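Local coordinates for protein geranylgeranyl pyrophosphate synthase (PDB 3LMD) that probably lengthens prenyl diphosphates by joining isoprene units, as a metal-dependent member of the FPP/GGPP synthase family in isoprenoid biosynthesis, at residues L50-L55 with I65-T70; F169-T174 with T200-A205; L225-A230 with L328-D333; G289-D294 with N298-L303; R319-A324 with L343-V348. All coordinates share one frame; numbering follows the deposited sequence.

Interaction 1: L50-L55 with I65-T70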
# COMPACT_ATOMS: atom_id res chain seq x y z
N LEU A 50 -13.79 -15.74 -4.51
CA LEU A 50 -13.08 -14.70 -5.26
C LEU A 50 -11.93 -14.14 -4.40
O LEU A 50 -10.83 -13.88 -4.89
CB LEU A 50 -14.05 -13.61 -5.75
CG LEU A 50 -13.40 -12.41 -6.45
CD1 LEU A 50 -12.52 -12.86 -7.66
CD2 LEU A 50 -14.40 -11.35 -6.88
N LEU A 51 -12.18 -13.98 -3.11
CA LEU A 51 -11.13 -13.58 -2.20
C LEU A 51 -9.98 -14.58 -2.24
O LEU A 51 -8.81 -14.20 -2.38
CB LEU A 51 -11.71 -13.44 -0.78
CG LEU A 51 -10.67 -13.17 0.30
CD1 LEU A 51 -10.11 -11.75 0.10
CD2 LEU A 51 -11.36 -13.30 1.70
N HIS A 52 -10.28 -15.87 -2.12
CA HIS A 52 -9.19 -16.87 -2.13
C HIS A 52 -8.46 -16.81 -3.47
O HIS A 52 -7.23 -16.91 -3.53
CB HIS A 52 -9.74 -18.31 -1.93
CG HIS A 52 -8.74 -19.37 -2.25
ND1 HIS A 52 -7.66 -19.63 -1.43
CD2 HIS A 52 -8.62 -20.21 -3.31
CE1 HIS A 52 -6.93 -20.60 -1.97
NE2 HIS A 52 -7.49 -20.95 -3.12
N THR A 53 -9.19 -16.65 -4.56
CA THR A 53 -8.50 -16.51 -5.84
C THR A 53 -7.49 -15.34 -5.80
O THR A 53 -6.34 -15.48 -6.22
CB THR A 53 -9.51 -16.33 -6.98
OG1 THR A 53 -10.19 -17.58 -7.20
CG2 THR A 53 -8.83 -15.91 -8.26
N GLU A 54 -7.92 -14.18 -5.33
CA GLU A 54 -7.02 -13.03 -5.29
C GLU A 54 -5.83 -13.28 -4.37
O GLU A 54 -4.69 -12.99 -4.72
CB GLU A 54 -7.78 -11.77 -4.79
CG GLU A 54 -8.76 -11.24 -5.80
CD GLU A 54 -8.05 -10.50 -6.95
OE1 GLU A 54 -6.81 -10.41 -6.95
OE2 GLU A 54 -8.72 -10.02 -7.88
N LEU A 55 -6.09 -13.79 -3.17
CA LEU A 55 -5.01 -14.01 -2.22
C LEU A 55 -3.99 -15.01 -2.76
O LEU A 55 -2.79 -14.96 -2.44
CB LEU A 55 -5.57 -14.49 -0.86
CG LEU A 55 -6.54 -13.54 -0.16
CD1 LEU A 55 -7.04 -14.17 1.14
CD2 LEU A 55 -5.81 -12.23 0.15
N ILE A 65 3.92 -17.02 0.73
CA ILE A 65 3.96 -16.12 1.87
C ILE A 65 2.58 -15.61 2.26
O ILE A 65 2.19 -15.61 3.44
CB ILE A 65 4.99 -14.98 1.65
CG1 ILE A 65 6.40 -15.55 1.87
CG2 ILE A 65 4.73 -13.84 2.59
CD1 ILE A 65 7.47 -14.97 0.97
N VAL A 66 1.79 -15.18 1.28
CA VAL A 66 0.48 -14.67 1.58
C VAL A 66 -0.42 -15.76 2.22
O VAL A 66 -1.19 -15.49 3.16
CB VAL A 66 -0.21 -14.09 0.31
CG1 VAL A 66 -1.67 -13.80 0.62
CG2 VAL A 66 0.53 -12.80 -0.18
N MET A 67 -0.32 -16.98 1.72
CA MET A 67 -1.15 -18.07 2.25
C MET A 67 -0.73 -18.43 3.69
O MET A 67 -1.57 -18.81 4.52
CB MET A 67 -1.06 -19.32 1.36
CG MET A 67 -1.73 -19.19 -0.02
SD MET A 67 -3.55 -19.21 -0.01
CE MET A 67 -3.82 -17.56 0.10
N HIS A 68 0.55 -18.32 3.98
CA HIS A 68 1.00 -18.57 5.32
C HIS A 68 0.55 -17.56 6.33
O HIS A 68 0.45 -17.87 7.49
CB HIS A 68 2.49 -18.79 5.39
CG HIS A 68 2.96 -19.19 6.75
ND1 HIS A 68 2.39 -20.24 7.45
CD2 HIS A 68 3.92 -18.68 7.56
CE1 HIS A 68 2.98 -20.36 8.62
NE2 HIS A 68 3.91 -19.43 8.72
N LEU A 69 0.28 -16.35 5.90
CA LEU A 69 -0.21 -15.28 6.76
C LEU A 69 -1.73 -15.27 6.82
O LEU A 69 -2.32 -14.62 7.67
CB LEU A 69 0.25 -13.91 6.25
CG LEU A 69 1.64 -13.41 6.61
CD1 LEU A 69 1.97 -12.18 5.78
CD2 LEU A 69 1.72 -13.10 8.10
N THR A 70 -2.36 -15.98 5.90
CA THR A 70 -3.81 -16.00 5.84
C THR A 70 -4.35 -16.86 6.98
O THR A 70 -4.18 -18.08 6.98
CB THR A 70 -4.32 -16.53 4.48
OG1 THR A 70 -3.90 -15.63 3.44
CG2 THR A 70 -5.84 -16.64 4.48
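Leu55 and Met67 make the tightest side-chain contact between helix 34-55 and helix 60-69, two consecutive helices whose short segments run at 133° to each other. The apolar touches come first. Met67 bends at its second and third torsions, and this brings its terminal CE to 3.7 Å from Leu55 CB, although its first bond does not aim at the other helix. Val66 adds a branched partner: its CG1 is 4.2 Å from Leu55 CB and also 3.5 Å from the carbonyl oxygen Leu55 O.

A sulfur-aromatic contact lies at the solvent-facing margin. Met67 SD approaches the His52 ring obliquely, 4.1 Å from His52 CE1, and the two side chains cross at about a right angle. The ring reaches this place because His52 CG stands anti to the backbone N (chi1 167°).

The polar part stays within one segment. Thr70 OG1 donates to Val66 O over 2.7 Å, reaching it from above the carbonyl plane, and so ties the loop back to the helix end, although Thr70 is poorly ordered.

Leu55 also packs on Leu146 of helix 132-157. With no hydrogen bond joining the segments, shape and dispersion hold this contact; the segment axes come no nearer than 10.9 Å, and the long, flexible thioether of Met67 helps span that separation.

Interaction 2: F169-T174 with T200-A205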
# COMPACT_ATOMS: atom_id res chain seq x y z
N PHE A 169 -9.30 4.40 2.39
CA PHE A 169 -7.96 3.92 2.69
C PHE A 169 -7.09 5.05 3.30
O PHE A 169 -6.39 4.82 4.27
CB PHE A 169 -7.33 3.31 1.43
CG PHE A 169 -5.99 2.70 1.68
CD1 PHE A 169 -5.83 1.72 2.65
CD2 PHE A 169 -4.88 3.12 0.98
CE1 PHE A 169 -4.59 1.15 2.90
CE2 PHE A 169 -3.61 2.55 1.23
CZ PHE A 169 -3.49 1.58 2.20
N GLY A 170 -7.18 6.25 2.76
CA GLY A 170 -6.48 7.41 3.36
C GLY A 170 -6.87 7.63 4.83
O GLY A 170 -6.02 7.87 5.69
N GLU A 171 -8.15 7.53 5.12
CA GLU A 171 -8.62 7.58 6.53
C GLU A 171 -8.08 6.47 7.40
O GLU A 171 -7.69 6.74 8.55
CB GLU A 171 -10.15 7.58 6.63
CG GLU A 171 -10.75 8.89 6.15
CD GLU A 171 -10.25 10.04 6.99
OE1 GLU A 171 -10.67 10.12 8.16
OE2 GLU A 171 -9.44 10.86 6.49
N LEU A 172 -8.09 5.23 6.89
CA LEU A 172 -7.59 4.10 7.67
C LEU A 172 -6.14 4.32 8.00
O LEU A 172 -5.71 4.04 9.11
CB LEU A 172 -7.67 2.76 6.89
CG LEU A 172 -8.96 1.97 6.70
CD1 LEU A 172 -8.78 0.89 5.66
CD2 LEU A 172 -9.40 1.33 7.98
N VAL A 173 -5.37 4.80 7.01
CA VAL A 173 -3.94 5.01 7.22
C VAL A 173 -3.76 6.16 8.22
O VAL A 173 -2.88 6.13 9.08
CB VAL A 173 -3.21 5.34 5.90
CG1 VAL A 173 -1.76 5.75 6.21
CG2 VAL A 173 -3.19 4.08 4.97
N THR A 174 -4.61 7.17 8.11
CA THR A 174 -4.54 8.33 9.02
C THR A 174 -4.81 7.84 10.45
O THR A 174 -4.11 8.24 11.37
CB THR A 174 -5.53 9.45 8.60
OG1 THR A 174 -5.18 9.92 7.30
CG2 THR A 174 -5.55 10.64 9.61
N THR A 200 -11.34 1.96 12.33
CA THR A 200 -12.38 0.91 12.31
C THR A 200 -13.69 1.32 11.63
O THR A 200 -14.24 0.57 10.80
CB THR A 200 -12.75 0.45 13.74
OG1 THR A 200 -11.58 -0.07 14.40
CG2 THR A 200 -13.82 -0.64 13.70
N GLY A 201 -14.23 2.48 12.00
CA GLY A 201 -15.56 2.86 11.49
C GLY A 201 -15.58 3.02 9.98
O GLY A 201 -16.56 2.61 9.31
N VAL A 202 -14.53 3.65 9.41
CA VAL A 202 -14.67 4.09 8.01
C VAL A 202 -14.76 2.89 7.06
O VAL A 202 -15.38 2.99 6.00
CB VAL A 202 -13.52 5.02 7.46
CG1 VAL A 202 -13.58 6.41 8.08
CG2 VAL A 202 -12.13 4.35 7.61
N LEU A 203 -14.15 1.78 7.42
CA LEU A 203 -14.17 0.64 6.50
C LEU A 203 -15.50 -0.12 6.58
O LEU A 203 -15.96 -0.68 5.58
CB LEU A 203 -13.00 -0.30 6.77
CG LEU A 203 -12.75 -1.43 5.76
CD1 LEU A 203 -12.58 -0.95 4.30
CD2 LEU A 203 -11.45 -2.14 6.25
N ILE A 204 -16.11 -0.15 7.75
CA ILE A 204 -17.45 -0.75 7.87
C ILE A 204 -18.45 0.14 7.13
O ILE A 204 -19.30 -0.35 6.38
CB ILE A 204 -17.83 -0.96 9.35
CG1 ILE A 204 -16.84 -1.94 9.99
CG2 ILE A 204 -19.24 -1.51 9.50
CD1 ILE A 204 -16.97 -2.00 11.50
N ALA A 205 -18.33 1.46 7.31
CA ALA A 205 -19.12 2.43 6.55
C ALA A 205 -18.95 2.19 5.06
O ALA A 205 -19.92 2.24 4.30
CB ALA A 205 -18.73 3.89 6.92
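Val202 is where helix 188-214 meets Glu171 and Leu172 of helix 159-181. It carries branches at CB, so it presents two methyls at once, and both CG1 and CG2 of Val202 lie 3.9 Å from Glu171 CB. Only the aliphatic base of Glu171 serves here; its carboxylate end has a long, weak ion pair with Arg197. Val202 CG2 also touches Leu172 CG at 4.1 Å, and these two side chains slide past each other in opposite directions. A beta-branched residue suits this place because its methyls are held close to the backbone, where they can fill the narrow gap between closely packed helices.

The two segments are nearly antiparallel, their axes 8.9 Å apart at closest approach and crossing at -160°, as expected of neighbours in the all-alpha bundle of prenyl synthases.

Leu203 follows. With its CG anti to the backbone N (chi1 -171°), it crosses Leu172 obliquely: Leu203 CD2 is 4.1 Å from Leu172 CD1, while Leu203 CB stands equally near Leu172 CD2. Both leucines also pack on helix 95-118, Leu172 against Thr107 and Thr111, Leu203 against Val104 and His108. That helix bears Asp115, a calcium ligand of this protein, although no ion is bound to this chain; the Leu172 side chain is about 8 Å from that of Asp115. Ile204 turns instead to Phe77 and Phe81 of helix 77-86.

Interaction 3: L225-A230 with L328-D333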
# COMPACT_ATOMS: atom_id res chain seq x y z
N LEU A 225 -26.87 3.67 4.77
CA LEU A 225 -26.15 2.42 5.10
C LEU A 225 -24.68 2.71 5.42
O LEU A 225 -24.08 2.09 6.32
CB LEU A 225 -26.25 1.41 3.92
CG LEU A 225 -27.67 0.79 3.97
CD1 LEU A 225 -28.16 0.38 2.56
CD2 LEU A 225 -27.71 -0.36 4.92
N LYS A 226 -24.12 3.66 4.70
CA LYS A 226 -22.79 4.15 5.01
C LYS A 226 -22.73 4.67 6.47
O LYS A 226 -21.85 4.28 7.26
CB LYS A 226 -22.44 5.29 4.05
CG LYS A 226 -21.05 5.87 4.36
CD LYS A 226 -20.63 7.00 3.38
CE LYS A 226 -21.45 8.24 3.56
NZ LYS A 226 -20.61 9.45 3.32
N ASN A 227 -23.67 5.54 6.82
CA ASN A 227 -23.66 6.19 8.14
C ASN A 227 -23.95 5.18 9.23
O ASN A 227 -23.42 5.26 10.36
CB ASN A 227 -24.69 7.33 8.18
CG ASN A 227 -24.28 8.55 7.35
OD1 ASN A 227 -23.16 8.65 6.87
ND2 ASN A 227 -25.21 9.47 7.18
N PHE A 228 -24.80 4.20 8.92
CA PHE A 228 -25.09 3.15 9.87
C PHE A 228 -23.82 2.33 10.14
O PHE A 228 -23.51 1.99 11.28
CB PHE A 228 -26.19 2.20 9.32
CG PHE A 228 -26.45 1.02 10.22
CD1 PHE A 228 -27.20 1.17 11.37
CD2 PHE A 228 -25.92 -0.24 9.91
CE1 PHE A 228 -27.44 0.08 12.22
CE2 PHE A 228 -26.14 -1.31 10.73
CZ PHE A 228 -26.93 -1.16 11.89
N GLY A 229 -23.09 2.00 9.09
CA GLY A 229 -21.83 1.24 9.27
C GLY A 229 -20.84 2.04 10.12
O GLY A 229 -20.15 1.47 10.97
N ALA A 230 -20.73 3.35 9.91
CA ALA A 230 -19.83 4.16 10.76
C ALA A 230 -20.21 4.07 12.24
O ALA A 230 -19.33 3.88 13.12
CB ALA A 230 -19.80 5.63 10.30
N LEU A 328 -31.17 3.92 10.28
CA LEU A 328 -32.11 2.90 9.85
C LEU A 328 -33.52 3.48 9.57
O LEU A 328 -34.27 2.94 8.74
CB LEU A 328 -32.22 1.79 10.89
CG LEU A 328 -30.94 0.95 11.07
CD1 LEU A 328 -31.20 -0.14 12.11
CD2 LEU A 328 -30.43 0.35 9.77
N ASP A 329 -33.86 4.56 10.26
CA ASP A 329 -35.11 5.27 9.99
C ASP A 329 -35.19 5.66 8.53
O ASP A 329 -36.26 5.81 7.99
CB ASP A 329 -35.21 6.55 10.81
CG ASP A 329 -35.92 6.36 12.14
OD1 ASP A 329 -36.59 5.32 12.34
OD2 ASP A 329 -35.79 7.26 13.00
N ARG A 330 -34.04 5.88 7.90
CA ARG A 330 -34.01 6.33 6.52
C ARG A 330 -34.27 5.21 5.50
O ARG A 330 -34.42 5.47 4.29
CB ARG A 330 -32.69 7.03 6.20
CG ARG A 330 -32.36 8.23 7.11
CD ARG A 330 -30.91 8.65 6.91
NE ARG A 330 -30.72 9.34 5.64
CZ ARG A 330 -29.53 9.66 5.16
NH1 ARG A 330 -28.44 9.34 5.85
NH2 ARG A 330 -29.41 10.31 4.00
N LEU A 331 -34.31 3.98 5.98
CA LEU A 331 -34.40 2.81 5.12
C LEU A 331 -35.79 2.21 5.25
O LEU A 331 -36.43 2.31 6.32
CB LEU A 331 -33.37 1.73 5.54
CG LEU A 331 -31.90 2.16 5.42
CD1 LEU A 331 -30.97 1.10 6.05
CD2 LEU A 331 -31.53 2.41 3.96
N PRO A 332 -36.25 1.55 4.18
CA PRO A 332 -37.54 0.88 4.21
C PRO A 332 -37.56 -0.31 5.15
O PRO A 332 -36.58 -1.08 5.26
CB PRO A 332 -37.75 0.42 2.76
CG PRO A 332 -36.41 0.29 2.21
CD PRO A 332 -35.61 1.44 2.86
N ASP A 333 -38.69 -0.46 5.80
CA ASP A 333 -38.92 -1.53 6.72
C ASP A 333 -38.78 -2.86 5.97
O ASP A 333 -39.21 -2.98 4.81
CB ASP A 333 -40.30 -1.32 7.34
CG ASP A 333 -40.49 0.14 7.84
OD1 ASP A 333 -39.52 0.93 7.79
OD2 ASP A 333 -41.61 0.49 8.27
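A buried, mostly apolar contact joins helix 219-246 to the end of helix 309-328 and the loop after it; Phe228 meets Leu328 at that helix end, and Leu225 meets Leu331 in the loop. Leu328 supplies a CH-pi contact: its CD2 lies over one face of the Phe228 ring, 4.0 Å from the ring centroid and 23° off the normal. It sits toward the rim rather than over the middle, 3.7 Å from Phe228 CD1, and Leu328 CG and CD1 continue the contact along the same side of the ring. Phe228 has CG anti to the backbone N (chi1 175°), which turns its broad ring to the leucine.

Leu328 and Leu331 are the ends of a type I beta turn, closed by Leu331 N donating to Leu328 O over 2.9 Å. The turn thus brings two leucines to the same helix. Leu331 crosses Leu225 at about a right angle, with Leu331 CD1 3.7 Å from Leu225 CD2, and Phe88 packs beside both.

At the polar margin Asn227 ND2 comes within 3.5 Å of Arg330 NH1, at the edge of the guanidinium. Both are donors, so this is no hydrogen bond. Carboxylates nearby answer them: the several N-H groups of one guanidinium let Arg330 form salt bridges to Glu220, Asp223 and Glu327, while Asn227 ND2 has a weak hydrogen bond to Glu327.

Interaction 4: G289-D294 with N298-L303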
# COMPACT_ATOMS: atom_id res chain seq x y z
N GLY A 289 1.37 5.38 32.83
CA GLY A 289 1.97 4.59 31.78
C GLY A 289 1.56 3.17 31.98
O GLY A 289 0.66 2.90 32.73
N PRO A 290 2.24 2.24 31.31
CA PRO A 290 1.85 0.84 31.40
C PRO A 290 2.06 0.30 32.80
O PRO A 290 2.87 0.81 33.56
CB PRO A 290 2.80 0.14 30.42
CG PRO A 290 3.26 1.18 29.54
CD PRO A 290 3.28 2.44 30.31
N LEU A 291 1.31 -0.75 33.11
CA LEU A 291 1.35 -1.37 34.43
C LEU A 291 1.84 -2.80 34.38
O LEU A 291 1.81 -3.45 33.34
CB LEU A 291 -0.04 -1.36 35.04
CG LEU A 291 -0.90 -0.13 34.78
CD1 LEU A 291 -2.31 -0.45 35.15
CD2 LEU A 291 -0.41 1.05 35.54
N GLU A 292 2.30 -3.30 35.52
CA GLU A 292 3.45 -4.20 35.56
C GLU A 292 3.11 -5.49 36.30
O GLU A 292 3.22 -6.58 35.74
CB GLU A 292 4.64 -3.51 36.22
CG GLU A 292 5.24 -2.38 35.40
CD GLU A 292 6.04 -2.88 34.22
OE1 GLU A 292 7.14 -3.43 34.44
OE2 GLU A 292 5.58 -2.72 33.07
N ASP A 293 2.70 -5.36 37.56
CA ASP A 293 2.27 -6.51 38.35
C ASP A 293 0.75 -6.65 38.33
O ASP A 293 0.03 -5.66 38.21
CB ASP A 293 2.77 -6.38 39.79
CG ASP A 293 2.99 -4.94 40.21
OD1 ASP A 293 4.14 -4.60 40.57
OD2 ASP A 293 2.02 -4.16 40.18
N ASP A 294 0.28 -7.89 38.45
CA ASP A 294 -1.15 -8.15 38.60
C ASP A 294 -1.75 -7.30 39.71
O ASP A 294 -2.96 -7.08 39.75
CB ASP A 294 -1.39 -9.64 38.87
CG ASP A 294 -0.62 -10.54 37.93
OD1 ASP A 294 0.24 -10.02 37.18
OD2 ASP A 294 -0.86 -11.76 37.94
N ASN A 298 -4.86 -5.11 39.02
CA ASN A 298 -6.02 -5.48 39.79
C ASN A 298 -6.59 -4.30 40.60
O ASN A 298 -7.81 -4.14 40.71
CB ASN A 298 -5.67 -6.64 40.73
CG ASN A 298 -6.88 -7.20 41.45
OD1 ASN A 298 -7.85 -7.62 40.81
ND2 ASN A 298 -6.84 -7.21 42.77
N HIS A 299 -5.71 -3.48 41.16
CA HIS A 299 -6.14 -2.36 41.99
C HIS A 299 -6.82 -1.32 41.08
O HIS A 299 -7.87 -0.79 41.41
CB HIS A 299 -4.95 -1.77 42.75
CG HIS A 299 -5.30 -0.60 43.61
ND1 HIS A 299 -6.32 -0.64 44.54
CD2 HIS A 299 -4.77 0.65 43.70
CE1 HIS A 299 -6.41 0.53 45.15
NE2 HIS A 299 -5.49 1.33 44.65
N VAL A 300 -6.21 -1.05 39.93
CA VAL A 300 -6.81 -0.16 38.94
C VAL A 300 -8.19 -0.65 38.46
O VAL A 300 -9.15 0.13 38.42
CB VAL A 300 -5.89 0.06 37.74
CG1 VAL A 300 -6.61 0.89 36.65
CG2 VAL A 300 -4.63 0.75 38.19
N LEU A 301 -8.29 -1.93 38.11
CA LEU A 301 -9.59 -2.50 37.74
C LEU A 301 -10.62 -2.34 38.85
O LEU A 301 -11.80 -2.15 38.60
CB LEU A 301 -9.44 -3.99 37.38
CG LEU A 301 -8.68 -4.32 36.09
CD1 LEU A 301 -8.36 -5.83 36.01
CD2 LEU A 301 -9.46 -3.87 34.85
N GLU A 302 -10.19 -2.43 40.11
CA GLU A 302 -11.13 -2.20 41.21
C GLU A 302 -11.55 -0.73 41.28
O GLU A 302 -12.74 -0.44 41.39
CB GLU A 302 -10.53 -2.65 42.56
CG GLU A 302 -11.48 -2.52 43.73
CD GLU A 302 -12.82 -3.21 43.50
OE1 GLU A 302 -12.82 -4.35 42.99
OE2 GLU A 302 -13.88 -2.61 43.83
N LEU A 303 -10.58 0.19 41.21
CA LEU A 303 -10.90 1.61 41.15
C LEU A 303 -11.86 1.95 39.99
O LEU A 303 -12.83 2.68 40.16
CB LEU A 303 -9.60 2.43 41.00
CG LEU A 303 -8.69 2.42 42.25
CD1 LEU A 303 -7.36 3.08 41.93
CD2 LEU A 303 -9.38 3.16 43.39
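No flat group lies against another where Leu291 meets Val300 and Asp294 meets Asn298; within helix 294-306 the imidazole of His299 has Leu303 CG over one face, 4.1 Å above the plane and displaced toward the rim. His299 NE2 is hydrogen-bonded to Glu282 of helix 278-286, so the ring has an aliphatic neighbour on one face and a polar bond at NE2. The carboxylate of Asp294 and the amide of Asn298 both lead away from the opposite segment, as suits exposed polar residues.

What links the segments there is backbone. Asn298 N donates to Asp294 O over 2.8 Å, with an N-H...O angle of 155°. This is a bond of the first helical turn: Asp293 is the N-cap of helix 294-306, its side chain capping a backbone N, and its OD2 is also hydrogen-bonded to Thr296 OG1. An acidic residue suits this position, since its charge would probably be favoured by the helix dipole.

Further back in the loop, Leu291 points at the helix. Its CG lies anti to the carbonyl carbon (chi1 -37°), which helps carry Leu291 CD1 obliquely across to 4.0 Å from Val300 CG2. Both are buried, and Val300 packs on Leu260, Leu283 and Ile286 as well, so the loop leucine extends an apolar layer between helices. Two residues after Val300 comes Glu302, which with Ser305 is a calcium ligand of this protein, though no ion is bound to this chain.

Interaction 5: R319-A324 with L343-V348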
# COMPACT_ATOMS: atom_id res chain seq x y z
N ARG A 319 -25.53 6.63 22.66
CA ARG A 319 -25.60 7.76 21.77
C ARG A 319 -25.33 7.32 20.31
O ARG A 319 -26.03 7.75 19.38
CB ARG A 319 -24.58 8.82 22.21
CG ARG A 319 -24.61 10.11 21.38
CD ARG A 319 -23.65 11.17 21.92
NE ARG A 319 -22.26 10.89 21.58
CZ ARG A 319 -21.71 11.09 20.38
NH1 ARG A 319 -20.42 10.83 20.19
NH2 ARG A 319 -22.45 11.56 19.37
N TYR A 320 -24.34 6.46 20.11
CA TYR A 320 -24.11 5.87 18.77
C TYR A 320 -25.24 4.96 18.35
O TYR A 320 -25.55 4.87 17.17
CB TYR A 320 -22.78 5.13 18.72
CG TYR A 320 -21.64 6.11 18.69
CD1 TYR A 320 -21.44 6.92 17.57
CD2 TYR A 320 -20.74 6.21 19.74
CE1 TYR A 320 -20.39 7.85 17.51
CE2 TYR A 320 -19.68 7.13 19.69
CZ TYR A 320 -19.51 7.94 18.57
OH TYR A 320 -18.45 8.84 18.49
N MET A 321 -25.86 4.28 19.30
CA MET A 321 -26.99 3.39 18.97
C MET A 321 -28.16 4.25 18.51
O MET A 321 -28.87 3.84 17.60
CB MET A 321 -27.41 2.49 20.17
CG MET A 321 -28.51 1.38 19.84
SD MET A 321 -27.98 0.09 18.63
CE MET A 321 -29.16 0.33 17.30
N ASP A 322 -28.34 5.44 19.12
CA ASP A 322 -29.37 6.40 18.67
C ASP A 322 -29.07 6.86 17.27
O ASP A 322 -29.95 6.96 16.43
CB ASP A 322 -29.45 7.65 19.58
CG ASP A 322 -30.08 7.36 20.94
OD1 ASP A 322 -30.75 6.31 21.09
OD2 ASP A 322 -29.88 8.17 21.85
N ILE A 323 -27.81 7.17 16.99
CA ILE A 323 -27.43 7.53 15.62
C ILE A 323 -27.72 6.41 14.63
O ILE A 323 -28.26 6.65 13.54
CB ILE A 323 -25.91 7.91 15.55
CG1 ILE A 323 -25.66 9.25 16.28
CG2 ILE A 323 -25.41 8.01 14.09
CD1 ILE A 323 -24.17 9.50 16.62
N ALA A 324 -27.36 5.18 15.01
CA ALA A 324 -27.59 4.01 14.16
C ALA A 324 -29.09 3.86 13.85
O ALA A 324 -29.47 3.63 12.70
CB ALA A 324 -27.05 2.75 14.84
N LEU A 343 -28.20 -6.71 14.93
CA LEU A 343 -26.82 -6.90 15.18
C LEU A 343 -26.16 -5.78 15.97
O LEU A 343 -25.25 -6.01 16.72
CB LEU A 343 -26.06 -7.24 13.94
CG LEU A 343 -25.83 -6.25 12.86
CD1 LEU A 343 -24.61 -5.57 13.17
CD2 LEU A 343 -25.66 -7.01 11.60
N ALA A 344 -26.67 -4.58 15.80
CA ALA A 344 -26.29 -3.48 16.65
C ALA A 344 -26.78 -3.69 18.06
O ALA A 344 -26.02 -3.62 18.97
CB ALA A 344 -26.78 -2.22 16.11
N THR A 345 -28.06 -3.98 18.19
CA THR A 345 -28.71 -4.13 19.48
C THR A 345 -28.09 -5.23 20.29
O THR A 345 -27.85 -5.12 21.45
CB THR A 345 -30.18 -4.40 19.32
OG1 THR A 345 -30.82 -3.26 18.79
CG2 THR A 345 -30.74 -4.65 20.62
N PHE A 346 -27.84 -6.33 19.63
CA PHE A 346 -27.28 -7.48 20.30
C PHE A 346 -25.91 -7.13 20.88
O PHE A 346 -25.54 -7.57 21.97
CB PHE A 346 -27.14 -8.65 19.31
CG PHE A 346 -26.54 -9.89 19.91
CD1 PHE A 346 -27.35 -10.84 20.53
CD2 PHE A 346 -25.17 -10.11 19.87
CE1 PHE A 346 -26.80 -11.99 21.10
CE2 PHE A 346 -24.61 -11.26 20.44
CZ PHE A 346 -25.43 -12.19 21.06
N THR A 347 -25.15 -6.34 20.14
CA THR A 347 -23.83 -5.93 20.61
C THR A 347 -23.98 -5.04 21.85
O THR A 347 -23.29 -5.22 22.84
CB THR A 347 -23.06 -5.18 19.50
OG1 THR A 347 -22.98 -6.01 18.33
CG2 THR A 347 -21.65 -4.82 19.98
N VAL A 348 -24.87 -4.06 21.78
CA VAL A 348 -25.04 -3.18 22.94
C VAL A 348 -25.46 -4.00 24.18
O VAL A 348 -24.97 -3.76 25.29
CB VAL A 348 -26.08 -2.10 22.64
CG1 VAL A 348 -26.38 -1.26 23.90
CG2 VAL A 348 -25.58 -1.19 21.43
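The carbonyl oxygen Leu343 O is held by Thr347, whose OG1 donates to it over 2.8 Å, nearly along the C=O axis, while Thr347 N adds a weak bond of 3.4 Å to the same oxygen. A threonine turned back in this way spends its hydroxyl on its own helix, which satisfies the polar group of a buried residue.

Across the contact, Met321 does the work. Its CG stands anti to the backbone N (chi1 -173°), and bends farther out carry the thioether against the other helix. Met321 SD lies 3.6 Å from Ala344 CB and 3.9 Å from Val348 CG2, so the sulfur touches two residues one helical turn apart. The terminal methyl, Met321 CE, reaches Ala344 CB at 3.7 Å. Alanine suits the position nearest the methionine because its single methyl gives the long side chain a low surface to lie on. Thr345 flanks the pair, with OG1 4.2 Å from Met321 CE.

The segments are almost antiparallel, at 170°, with axes 10.9 Å apart. They belong to helix 309-328 and helix 335-349, a helical hairpin near the C-terminus. Helix 219-246 packs against both members, Tyr320 meeting Met234 and Ile235 while Thr347 meets Phe236, and Leu343 rests on Phe77 and Met80 of helix 77-86.

How the interactions relate
The five contacts run through an all-helical chain, from a pair of helices near the N-terminus to the C-terminal hairpin. Interaction 1 comes first and interaction 2 follows deeper in the bundle, their centres about 22 Å apart. Interactions 2 and 3 touch directly, Ala205 and Ile204 packing on helix 219-246. Interactions 3 and 5 alternate along the sequence and meet around helix 309-328, interaction 3 using its last residue and the loop leading to helix 335-349; Phe228 touches Ala324. Interaction 4 falls in sequence between the segments of interaction 3 and before interaction 5, its centre about 40 Å from that of interaction 3. Packing thus links interactions 2, 3 and 5, joining the C-terminal helices to the core.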